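Local coordinates for GGDEF and EAL domain-containing protein (Vibrio cholerae O1 str. 2010EL-1786, PDB 6PWK), which binds the second messenger c-di-GMP and probably acts as a LapD-type receptor in the signalling that controls large adhesins and biofilm formation, at residues 200-205 against 249-254; 241-246 against 278-283; 255-260 against 295-300. All blocks are in the same frame, centred on the assembly; numbering follows the deposited sequence.

All three contacts lie in the EAL domain and share helix 245-261. From the N terminus, strand segment 200-205 comes first. It meets 249-254 and closes the loop of contact 1. Segment 241-246 lies within that loop but finds its partner at 278-283, so contact 2 crosses contact 1. Contact 3 opens at 255, just after contact 1 closes, and ends at 295-300. It is in series with contact 1 and crosses contact 2. Together they tie the helix to strand 200-209, to the start of helix 281-292 and to the loop before strand 301-305. F283 of contact 2 also packs on D249, Q250 and I253 of contact 1.

Contact 1 (200-205 against 249-254); sequences FTFRYQ and DQYVIE. With C2E (9,9'-[(2R,3R,3aS,5S,7aR,9R,10R,10aS,12S,14aR)-3,5,10,12-tetrahydroxy-5,12-dioxidooctahydro-2H,7H-difuro[3,2-d:3',2'-j][1,3,7,9,2,8]tetraoxadiphosphacyclododecine-2,9-diyl]bis(2-amino-1,9-dihydro-6H-purin-6-one)), chain C.
The ring of F200 has CE2 of Y251 over one face, 3.5 Å from F200 CD1 and nearer the ring's edge than its centre. The two rings are neither stacked nor edge-to-face. Their centroids are 4.9 Å apart and their planes stand at 49°. Y251 holds CG anti to its backbone N (chi1 174°), which carries the ring from the helix across to F200. Its hydroxyl is hydrogen-bonded to D198. F202 is the second aromatic on this face of the strand. Y251 CE2 lies at the edge of the F202 ring, 4.4 Å from F202 CZ. F202 CE1 is 4.3 Å from V252 CG1.

No hydrogen bond runs directly between the segments. Bound c-di-GMP links them instead. R203 offers the edge of its guanidinium group. NH2 of R203 gives a nearly straight bond to O2' of the ligand, 2.7 Å long at 173°. NH1 of R203 reaches the phosphate oxygen O21 at 3.0 Å. Q205 extends to the guanine beyond this ribose, and its NE2 donates to N7 of the ligand at 3.2 Å. The other guanine lies at the helix. Its amino group N21 donates to D249 OD1 at 2.7 Å, while D249 OD2 accepts from A274 N and bonds to S277. V252 touches the carbonyl oxygen O61 of the same base. Strand and helix each supply residues to the EAL-domain c-di-GMP pocket, the strand at one guanine, a ribose and a phosphate, the helix at the other guanine.

Strand 200-209 pairs antiparallel with strand 214-225, whose S221 touches both F202 and V252, and helix 184-197 packs on F200 and Y251 through I195.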
loop_
_atom_site.group_PDB
_atom_site.type_symbol
_atom_site.label_atom_id
_atom_site.label_comp_id
_atom_site.label_asym_id
_atom_site.label_seq_id
_atom_site.Cartn_x
_atom_site.Cartn_y
_atom_site.Cartn_z
ATOM N N PHE A 200 -6.498 27.070 -14.120
ATOM C CA PHE A 200 -7.658 26.597 -13.381
ATOM C C PHE A 200 -8.729 27.672 -13.269
ATOM O O PHE A 200 -8.430 28.861 -13.120
ATOM C CB PHE A 200 -7.243 26.130 -11.984
ATOM C CG PHE A 200 -6.793 24.700 -11.937
ATOM C CD1 PHE A 200 -5.524 24.341 -12.360
ATOM C CD2 PHE A 200 -7.641 23.711 -11.470
ATOM C CE1 PHE A 200 -5.113 23.023 -12.319
ATOM C CE2 PHE A 200 -7.235 22.393 -11.426
ATOM C CZ PHE A 200 -5.969 22.048 -11.850
ATOM N N THR A 201 -9.985 27.240 -13.349
ATOM C CA THR A 201 -11.145 28.072 -13.071
ATOM C C THR A 201 -11.944 27.431 -11.944
ATOM O O THR A 201 -11.895 26.213 -11.746
ATOM C CB THR A 201 -12.032 28.243 -14.311
ATOM O OG1 THR A 201 -12.542 26.966 -14.714
ATOM C CG2 THR A 201 -11.236 28.850 -15.459
ATOM N N PHE A 202 -12.680 28.256 -11.203
ATOM C CA PHE A 202 -13.390 27.790 -10.021
ATOM C C PHE A 202 -14.828 28.285 -10.031
ATOM O O PHE A 202 -15.105 29.420 -10.429
ATOM C CB PHE A 202 -12.691 28.249 -8.738
ATOM C CG PHE A 202 -11.293 27.725 -8.596
ATOM C CD1 PHE A 202 -11.062 26.477 -8.045
ATOM C CD2 PHE A 202 -10.211 28.477 -9.022
ATOM C CE1 PHE A 202 -9.779 25.990 -7.916
ATOM C CE2 PHE A 202 -8.924 27.995 -8.895
ATOM C CZ PHE A 202 -8.708 26.749 -8.341
ATOM N N ARG A 203 -15.736 27.420 -9.588
ATOM C CA ARG A 203 -17.150 27.726 -9.458
ATOM C C ARG A 203 -17.572 27.541 -8.008
ATOM O O ARG A 203 -17.075 26.650 -7.315
ATOM C CB ARG A 203 -17.996 26.833 -10.376
ATOM C CG ARG A 203 -17.774 27.086 -11.859
ATOM C CD ARG A 203 -18.302 25.944 -12.718
ATOM N NE ARG A 203 -19.565 25.401 -12.223
ATOM C CZ ARG A 203 -19.753 24.124 -11.906
ATOM N NH1 ARG A 203 -18.762 23.250 -12.041
ATOM N NH2 ARG A 203 -20.934 23.717 -11.464
ATOM N N TYR A 204 -18.487 28.392 -7.549
ATOM C CA TYR A 204 -18.961 28.371 -6.167
ATOM C C TYR A 204 -20.473 28.179 -6.179
ATOM O O TYR A 204 -21.212 29.074 -6.601
ATOM C CB TYR A 204 -18.582 29.659 -5.434
ATOM C CG TYR A 204 -17.100 29.978 -5.444
ATOM C CD1 TYR A 204 -16.522 30.654 -6.511
ATOM C CD2 TYR A 204 -16.283 29.617 -4.380
ATOM C CE1 TYR A 204 -15.171 30.952 -6.525
ATOM C CE2 TYR A 204 -14.930 29.912 -4.384
ATOM C CZ TYR A 204 -14.381 30.579 -5.458
ATOM O OH TYR A 204 -13.037 30.874 -5.465
ATOM N N GLN A 205 -20.931 27.021 -5.710
ATOM C CA GLN A 205 -22.353 26.705 -5.635
ATOM C C GLN A 205 -22.794 26.764 -4.179
ATOM O O GLN A 205 -22.248 26.049 -3.332
ATOM C CB GLN A 205 -22.648 25.330 -6.233
ATOM C CG GLN A 205 -24.130 25.063 -6.444
ATOM C CD GLN A 205 -24.404 23.688 -7.015
ATOM O OE1 GLN A 205 -23.857 22.688 -6.550
ATOM N NE2 GLN A 205 -25.254 23.630 -8.033
ATOM N N ASP A 249 -5.195 18.325 -4.851
ATOM C CA ASP A 249 -5.948 18.842 -3.713
ATOM C C ASP A 249 -5.183 19.942 -2.989
ATOM O O ASP A 249 -5.782 20.919 -2.526
ATOM C CB ASP A 249 -6.299 17.708 -2.751
ATOM C CG ASP A 249 -7.516 16.921 -3.198
ATOM O OD1 ASP A 249 -8.326 17.472 -3.972
ATOM O OD2 ASP A 249 -7.666 15.756 -2.772
ATOM N N GLN A 250 -3.860 19.806 -2.881
ATOM C CA GLN A 250 -3.074 20.841 -2.219
ATOM C C GLN A 250 -3.095 22.144 -3.008
ATOM O O GLN A 250 -3.083 23.232 -2.421
ATOM C CB GLN A 250 -1.639 20.358 -2.006
ATOM C CG GLN A 250 -1.500 19.341 -0.884
ATOM C CD GLN A 250 -0.178 18.602 -0.918
ATOM O OE1 GLN A 250 -0.099 17.432 -0.541
ATOM N NE2 GLN A 250 0.870 19.279 -1.372
ATOM N N TYR A 251 -3.131 22.057 -4.339
ATOM C CA TYR A 251 -3.224 23.265 -5.153
ATOM C C TYR A 251 -4.571 23.951 -4.963
ATOM O O TYR A 251 -4.638 25.175 -4.795
ATOM C CB TYR A 251 -2.994 22.928 -6.627
ATOM C CG TYR A 251 -3.224 24.097 -7.556
ATOM C CD1 TYR A 251 -2.242 25.062 -7.747
ATOM C CD2 TYR A 251 -4.425 24.239 -8.242
ATOM C CE1 TYR A 251 -2.449 26.135 -8.595
ATOM C CE2 TYR A 251 -4.641 25.308 -9.090
ATOM C CZ TYR A 251 -3.650 26.252 -9.263
ATOM O OH TYR A 251 -3.860 27.317 -10.109
ATOM N N VAL A 252 -5.657 23.174 -4.986
ATOM C CA VAL A 252 -6.989 23.745 -4.807
ATOM C C VAL A 252 -7.116 24.391 -3.433
ATOM O O VAL A 252 -7.650 25.498 -3.300
ATOM C CB VAL A 252 -8.063 22.664 -5.027
ATOM C CG1 VAL A 252 -9.441 23.199 -4.657
ATOM C CG2 VAL A 252 -8.039 22.180 -6.472
ATOM N N ILE A 253 -6.618 23.716 -2.393
ATOM C CA ILE A 253 -6.703 24.264 -1.039
ATOM C C ILE A 253 -5.917 25.563 -0.938
ATOM O O ILE A 253 -6.366 26.531 -0.313
ATOM C CB ILE A 253 -6.221 23.225 -0.010
ATOM C CG1 ILE A 253 -7.181 22.037 0.041
ATOM C CG2 ILE A 253 -6.090 23.855 1.367
ATOM C CD1 ILE A 253 -6.682 20.891 0.891
ATOM N N GLU A 254 -4.734 25.611 -1.556
ATOM C CA GLU A 254 -3.950 26.842 -1.555
ATOM C C GLU A 254 -4.704 27.971 -2.243
ATOM O O GLU A 254 -4.790 29.085 -1.715
ATOM C CB GLU A 254 -2.597 26.604 -2.229
ATOM C CG GLU A 254 -1.602 25.840 -1.372
ATOM C CD GLU A 254 -0.321 25.518 -2.117
ATOM O OE1 GLU A 254 -0.316 25.608 -3.362
ATOM O OE2 GLU A 254 0.681 25.175 -1.455
HETATM P P1 C2E C . -19.498 16.389 -6.507
HETATM O O2P C2E C . -19.037 16.492 -5.079
HETATM O O1P C2E C . -20.771 15.592 -6.447
HETATM O "O5'" C2E C . -19.947 17.844 -7.108
HETATM C "C5'" C2E C . -21.209 17.957 -7.678
HETATM C "C4'" C2E C . -21.022 17.787 -9.211
HETATM O "O4'" C2E C . -22.175 17.772 -9.811
HETATM C "C3'" C2E C . -20.311 19.010 -9.818
HETATM O "O3'" C2E C . -19.915 18.654 -11.053
HETATM C "C2'" C2E C . -21.491 19.984 -9.954
HETATM O "O2'" C2E C . -21.142 21.083 -10.899
HETATM C "C1'" C2E C . -22.343 19.197 -10.548
HETATM N N9 C2E C . -23.759 19.457 -10.495
HETATM C C8 C2E C . -23.777 20.364 -9.487
HETATM N N7 C2E C . -25.076 20.712 -9.300
HETATM C C5 C2E C . -25.829 20.032 -10.158
HETATM C C6 C2E C . -27.340 19.967 -10.443
HETATM O O6 C2E C . -28.117 20.626 -9.839
HETATM N N1 C2E C . -27.833 19.097 -11.467
HETATM C C2 C2E C . -26.945 18.268 -12.241
HETATM N N2 C2E C . -27.393 17.362 -13.294
HETATM N N3 C2E C . -25.525 18.350 -11.942
HETATM C C4 C2E C . -25.002 19.253 -10.885
HETATM P P11 C2E C . -18.312 18.976 -11.332
HETATM O O21 C2E C . -17.882 20.418 -11.396
HETATM O O11 C2E C . -18.001 18.408 -12.693
HETATM O O5A C2E C . -17.584 18.040 -10.184
HETATM C C5A C2E C . -17.636 16.675 -10.497
HETATM C C4A C2E C . -16.878 15.901 -9.495
HETATM O O4A C2E C . -15.604 16.171 -9.608
HETATM C C3A C2E C . -17.340 16.340 -7.936
HETATM O O3A C2E C . -18.498 15.497 -7.481
HETATM C C2A C2E C . -16.362 16.135 -7.229
HETATM O O2A C2E C . -16.384 14.722 -6.708
HETATM C C1A C2E C . -15.083 16.376 -8.203
HETATM N N91 C2E C . -14.601 17.586 -8.039
HETATM C C81 C2E C . -15.027 18.754 -8.547
HETATM N N71 C2E C . -14.190 19.698 -8.075
HETATM C C51 C2E C . -13.281 19.112 -7.301
HETATM C C61 C2E C . -12.101 19.663 -6.510
HETATM O O61 C2E C . -11.893 20.823 -6.542
HETATM N N11 C2E C . -11.261 18.796 -5.742
HETATM C C21 C2E C . -11.525 17.384 -5.711
HETATM N N21 C2E C . -10.668 16.506 -4.928
HETATM N N31 C2E C . -12.663 16.866 -6.472
HETATM C C41 C2E C . -13.533 17.779 -7.272
#

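Contact 2 (241-246 against 278-283); sequences QLNASH and ISQPSF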
loop_
_atom_site.group_PDB
_atom_site.type_symbol
_atom_site.label_atom_id
_atom_site.label_comp_id
_atom_site.label_asym_id
_atom_site.label_seq_id
_atom_site.Cartn_x
_atom_site.Cartn_y
_atom_site.Cartn_z
ATOM N N GLN A 241 -5.171 6.797 -9.224
ATOM C CA GLN A 241 -4.501 5.552 -9.583
ATOM C C GLN A 241 -2.987 5.708 -9.570
ATOM O O GLN A 241 -2.264 4.726 -9.366
ATOM C CB GLN A 241 -4.975 5.077 -10.956
ATOM C CG GLN A 241 -5.065 3.568 -11.078
ATOM C CD GLN A 241 -6.182 2.990 -10.234
ATOM O OE1 GLN A 241 -7.278 3.546 -10.173
ATOM N NE2 GLN A 241 -5.910 1.871 -9.574
ATOM N N LEU A 242 -2.492 6.925 -9.778
ATOM C CA LEU A 242 -1.064 7.205 -9.756
ATOM C C LEU A 242 -0.608 7.823 -8.440
ATOM O O LEU A 242 0.530 8.292 -8.353
ATOM C CB LEU A 242 -0.693 8.121 -10.923
ATOM C CG LEU A 242 -0.984 7.589 -12.329
ATOM C CD1 LEU A 242 -0.670 8.646 -13.381
ATOM C CD2 LEU A 242 -0.209 6.308 -12.603
ATOM N N ASN A 243 -1.470 7.834 -7.421
ATOM C CA ASN A 243 -1.145 8.396 -6.107
ATOM C C ASN A 243 -0.638 9.832 -6.227
ATOM O O ASN A 243 0.348 10.223 -5.596
ATOM C CB ASN A 243 -0.131 7.522 -5.367
ATOM C CG ASN A 243 -0.632 6.108 -5.149
ATOM O OD1 ASN A 243 -1.450 5.857 -4.265
ATOM N ND2 ASN A 243 -0.137 5.174 -5.953
ATOM N N ALA A 244 -1.324 10.628 -7.049
ATOM C CA ALA A 244 -0.934 12.010 -7.282
ATOM C C ALA A 244 -2.074 12.997 -7.050
ATOM O O ALA A 244 -1.902 14.193 -7.319
ATOM C CB ALA A 244 -0.389 12.184 -8.706
ATOM N N SER A 245 -3.227 12.538 -6.560
ATOM C CA SER A 245 -4.352 13.442 -6.351
ATOM C C SER A 245 -4.084 14.458 -5.247
ATOM O O SER A 245 -4.700 15.530 -5.248
ATOM C CB SER A 245 -5.621 12.650 -6.028
ATOM O OG SER A 245 -5.527 12.033 -4.756
ATOM N N HIS A 246 -3.180 14.154 -4.312
ATOM C CA HIS A 246 -2.879 15.115 -3.256
ATOM C C HIS A 246 -2.167 16.346 -3.802
ATOM O O HIS A 246 -2.277 17.429 -3.219
ATOM C CB HIS A 246 -2.051 14.454 -2.153
ATOM C CG HIS A 246 -0.700 13.994 -2.600
ATOM N ND1 HIS A 246 -0.499 12.787 -3.235
ATOM C CD2 HIS A 246 0.519 14.574 -2.499
ATOM C CE1 HIS A 246 0.786 12.646 -3.509
ATOM N NE2 HIS A 246 1.425 13.717 -3.073
ATOM N N ILE A 278 -6.331 11.440 1.055
ATOM C CA ILE A 278 -6.461 11.218 2.491
ATOM C C ILE A 278 -5.613 10.034 2.947
ATOM O O ILE A 278 -5.109 10.021 4.079
ATOM C CB ILE A 278 -7.954 11.050 2.844
ATOM C CG1 ILE A 278 -8.593 12.426 3.048
ATOM C CG2 ILE A 278 -8.153 10.159 4.064
ATOM C CD1 ILE A 278 -10.092 12.391 3.179
ATOM N N SER A 279 -5.416 9.043 2.082
ATOM C CA SER A 279 -4.551 7.910 2.390
ATOM C C SER A 279 -3.072 8.222 2.181
ATOM O O SER A 279 -2.247 7.302 2.222
ATOM C CB SER A 279 -4.957 6.698 1.547
ATOM O OG SER A 279 -4.991 7.020 0.168
ATOM N N GLN A 280 -2.723 9.492 1.962
ATOM C CA GLN A 280 -1.337 9.909 1.818
ATOM C C GLN A 280 -0.899 10.605 3.098
ATOM O O GLN A 280 -1.352 11.729 3.363
ATOM C CB GLN A 280 -1.180 10.843 0.619
ATOM C CG GLN A 280 -0.010 10.513 -0.299
ATOM C CD GLN A 280 -0.210 9.219 -1.066
ATOM O OE1 GLN A 280 -1.338 8.777 -1.281
ATOM N NE2 GLN A 280 0.891 8.606 -1.485
ATOM N N PRO A 281 -0.040 9.994 3.918
ATOM C CA PRO A 281 0.329 10.632 5.193
ATOM C C PRO A 281 1.038 11.966 5.031
ATOM O O PRO A 281 0.953 12.811 5.931
ATOM C CB PRO A 281 1.234 9.584 5.857
ATOM C CG PRO A 281 1.744 8.750 4.725
ATOM C CD PRO A 281 0.619 8.691 3.737
ATOM N N SER A 282 1.739 12.183 3.916
ATOM C CA SER A 282 2.323 13.498 3.663
ATOM C C SER A 282 1.247 14.560 3.504
ATOM O O SER A 282 1.441 15.713 3.910
ATOM C CB SER A 282 3.213 13.444 2.423
ATOM O OG SER A 282 2.502 12.931 1.312
ATOM N N PHE A 283 0.105 14.191 2.925
ATOM C CA PHE A 283 -1.009 15.126 2.806
ATOM C C PHE A 283 -1.629 15.429 4.164
ATOM O O PHE A 283 -2.097 16.550 4.396
ATOM C CB PHE A 283 -2.055 14.561 1.846
ATOM C CG PHE A 283 -3.250 15.449 1.652
ATOM C CD1 PHE A 283 -3.144 16.632 0.936
ATOM C CD2 PHE A 283 -4.484 15.096 2.173
ATOM C CE1 PHE A 283 -4.244 17.448 0.754
ATOM C CE2 PHE A 283 -5.587 15.908 1.992
ATOM C CZ PHE A 283 -5.465 17.085 1.282
#
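H246 presents one face of its imidazole ring to Q280. CG of Q280 sits over that face as a CH-pi contact, 4.1 Å from the ring centroid and 25° off the ring normal. The nearest ring atom is H246 ND1, 3.7 Å from Q280 CG. The Q280 chain bends at chi2. Its amide plane is almost parallel to the imidazole plane, with 7° between them. The CG methylene covers the ring near ND1, and the amide runs on beyond the rim. N243 borders the Q280 side chain at the margin of the contact, where the two amide planes are strongly inclined.

H246 holds CG between its backbone N and carbonyl carbon (chi1 64°). This torsion places one ring face against Q280 CG, while CB is left against F283. H246 CB lies 3.9 Å from CD1 of F283 and approaches that ring obliquely.

Two helix starts meet here. N243, with positive phi, is the C-prime residue of a Schellman motif that ends helix 232-241, and helix 245-261 starts just beyond it. On the other side Q280 takes the N-cap position of helix 281-292. In the barrel-like EAL fold, that second helix follows strand 269-272.

S245 OG is hydrogen-bonded to S277 OG, a second tie between the two regions. Next to Q280, P281 packs on Y316 of the second subunit, and S282 on H315 of that subunit.

Contact 3 (255-260 against 295-300); sequences RVIQQL and LSVANL
L260 packs on V297 and L300, and so joins helix 245-261 to the loop between helix 281-292 and strand 301-305. This lies in the barrel-like beta/alpha fold of the EAL domain, where strands 269-272 and 301-305 are parallel neighbours and helix 281-292 connects them.

The contacts across the two segments are apolar. L260 and V297 cover the most surface, and their CA atoms are 6.2 Å apart. L260 CB lies 3.7 Å from V297 CG1. V297 splits its two methyl groups between two helix residues one turn apart. CG1, anti to the V297 carbonyl carbon (chi1 -55°), takes L260. CG2 of V297 turns to I257 and meets its CG2 at 4.1 Å. The branch tip CD1 of L260 goes on to L300 and reaches its CB at 3.9 Å. Beside these side chains, L301 of strand 301-305 touches V256, I257 and L260, and L269 of strand 269-272 also meets L260.

Hydrogen bonds are found within the segments but not between them. L260 N bonds to V256 O in the helix. In the loop, L300 N bonds to V297 O at 3.0 Å, a turn that brings V297 and L300 to the same leucine. L300 is also joined to L269 by a backbone hydrogen bond. Its carbonyl oxygen takes part in the packing too, with L300 O 3.8 Å from L260 CD1.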
loop_
_atom_site.group_PDB
_atom_site.type_symbol
_atom_site.label_atom_id
_atom_site.label_comp_id
_atom_site.label_asym_id
_atom_site.label_seq_id
_atom_site.Cartn_x
_atom_site.Cartn_y
_atom_site.Cartn_z
ATOM N N ARG A 255 -5.274 27.696 -3.421
ATOM C CA ARG A 255 -5.991 28.732 -4.161
ATOM C C ARG A 255 -7.225 29.205 -3.402
ATOM O O ARG A 255 -7.543 30.400 -3.406
ATOM C CB ARG A 255 -6.377 28.215 -5.546
ATOM C CG ARG A 255 -5.187 27.885 -6.434
ATOM C CD ARG A 255 -4.579 29.134 -7.052
ATOM N NE ARG A 255 -5.246 29.509 -8.296
ATOM C CZ ARG A 255 -6.199 30.431 -8.390
ATOM N NH1 ARG A 255 -6.603 31.086 -7.311
ATOM N NH2 ARG A 255 -6.746 30.700 -9.568
ATOM N N VAL A 256 -7.929 28.285 -2.742
ATOM C CA VAL A 256 -9.112 28.665 -1.973
ATOM C C VAL A 256 -8.723 29.528 -0.778
ATOM O O VAL A 256 -9.382 30.532 -0.480
ATOM C CB VAL A 256 -9.890 27.410 -1.538
ATOM C CG1 VAL A 256 -10.935 27.766 -0.494
ATOM C CG2 VAL A 256 -10.545 26.752 -2.744
ATOM N N ILE A 257 -7.644 29.162 -0.080
ATOM C CA ILE A 257 -7.223 29.927 1.091
ATOM C C ILE A 257 -6.765 31.324 0.685
ATOM O O ILE A 257 -7.015 32.302 1.399
ATOM C CB ILE A 257 -6.132 29.161 1.862
ATOM C CG1 ILE A 257 -6.736 27.936 2.551
ATOM C CG2 ILE A 257 -5.449 30.062 2.885
ATOM C CD1 ILE A 257 -5.732 27.094 3.299
ATOM N N GLN A 258 -6.102 31.443 -0.471
ATOM C CA GLN A 258 -5.748 32.762 -0.988
ATOM C C GLN A 258 -6.981 33.646 -1.131
ATOM O O GLN A 258 -6.951 34.831 -0.777
ATOM C CB GLN A 258 -5.041 32.632 -2.338
ATOM C CG GLN A 258 -3.704 31.918 -2.302
ATOM C CD GLN A 258 -3.207 31.573 -3.693
ATOM O OE1 GLN A 258 -3.570 32.226 -4.672
ATOM N NE2 GLN A 258 -2.383 30.535 -3.789
ATOM N N GLN A 259 -8.079 33.084 -1.643
ATOM C CA GLN A 259 -9.310 33.855 -1.793
ATOM C C GLN A 259 -9.876 34.272 -0.442
ATOM O O GLN A 259 -10.384 35.389 -0.294
ATOM C CB GLN A 259 -10.340 33.049 -2.584
ATOM C CG GLN A 259 -10.099 33.036 -4.084
ATOM C CD GLN A 259 -10.283 34.406 -4.708
ATOM O OE1 GLN A 259 -11.018 35.245 -4.186
ATOM N NE2 GLN A 259 -9.610 34.641 -5.828
ATOM N N LEU A 260 -9.802 33.388 0.556
ATOM C CA LEU A 260 -10.282 33.751 1.886
ATOM C C LEU A 260 -9.371 34.785 2.537
ATOM O O LEU A 260 -9.846 35.665 3.267
ATOM C CB LEU A 260 -10.399 32.506 2.764
ATOM C CG LEU A 260 -11.492 31.513 2.366
ATOM C CD1 LEU A 260 -11.554 30.356 3.351
ATOM C CD2 LEU A 260 -12.839 32.212 2.271
ATOM N N LEU A 295 -4.741 30.544 10.323
ATOM C CA LEU A 295 -5.744 30.307 11.358
ATOM C C LEU A 295 -6.909 31.282 11.254
ATOM O O LEU A 295 -8.014 30.970 11.710
ATOM C CB LEU A 295 -5.101 30.402 12.743
ATOM C CG LEU A 295 -3.998 29.389 13.057
ATOM C CD1 LEU A 295 -3.330 29.720 14.381
ATOM C CD2 LEU A 295 -4.561 27.977 13.078
ATOM N N SER A 296 -6.685 32.456 10.660
ATOM C CA SER A 296 -7.743 33.457 10.576
ATOM C C SER A 296 -8.903 32.971 9.716
ATOM O O SER A 296 -10.068 33.267 10.008
ATOM C CB SER A 296 -7.176 34.767 10.026
ATOM O OG SER A 296 -6.463 34.544 8.823
ATOM N N VAL A 297 -8.607 32.216 8.655
ATOM C CA VAL A 297 -9.633 31.725 7.744
ATOM C C VAL A 297 -10.020 30.281 8.024
ATOM O O VAL A 297 -10.841 29.717 7.288
ATOM C CB VAL A 297 -9.177 31.869 6.279
ATOM C CG1 VAL A 297 -8.785 33.308 5.985
ATOM C CG2 VAL A 297 -8.019 30.922 5.988
ATOM N N ALA A 298 -9.457 29.666 9.068
ATOM C CA ALA A 298 -9.671 28.240 9.298
ATOM C C ALA A 298 -11.135 27.929 9.582
ATOM O O ALA A 298 -11.640 26.871 9.187
ATOM C CB ALA A 298 -8.788 27.758 10.447
ATOM N N ASN A 299 -11.836 28.837 10.263
ATOM C CA ASN A 299 -13.246 28.618 10.564
ATOM C C ASN A 299 -14.133 28.685 9.327
ATOM O O ASN A 299 -15.309 28.317 9.411
ATOM C CB ASN A 299 -13.725 29.632 11.605
ATOM C CG ASN A 299 -13.371 31.060 11.237
ATOM O OD1 ASN A 299 -12.316 31.569 11.618
ATOM N ND2 ASN A 299 -14.254 31.717 10.494
ATOM N N LEU A 300 -13.602 29.133 8.189
ATOM C CA LEU A 300 -14.367 29.266 6.957
ATOM C C LEU A 300 -14.079 28.145 5.963
ATOM O O LEU A 300 -14.409 28.276 4.780
ATOM C CB LEU A 300 -14.088 30.624 6.310
ATOM C CG LEU A 300 -14.447 31.874 7.115
ATOM C CD1 LEU A 300 -13.907 33.121 6.435
ATOM C CD2 LEU A 300 -15.952 31.973 7.295
#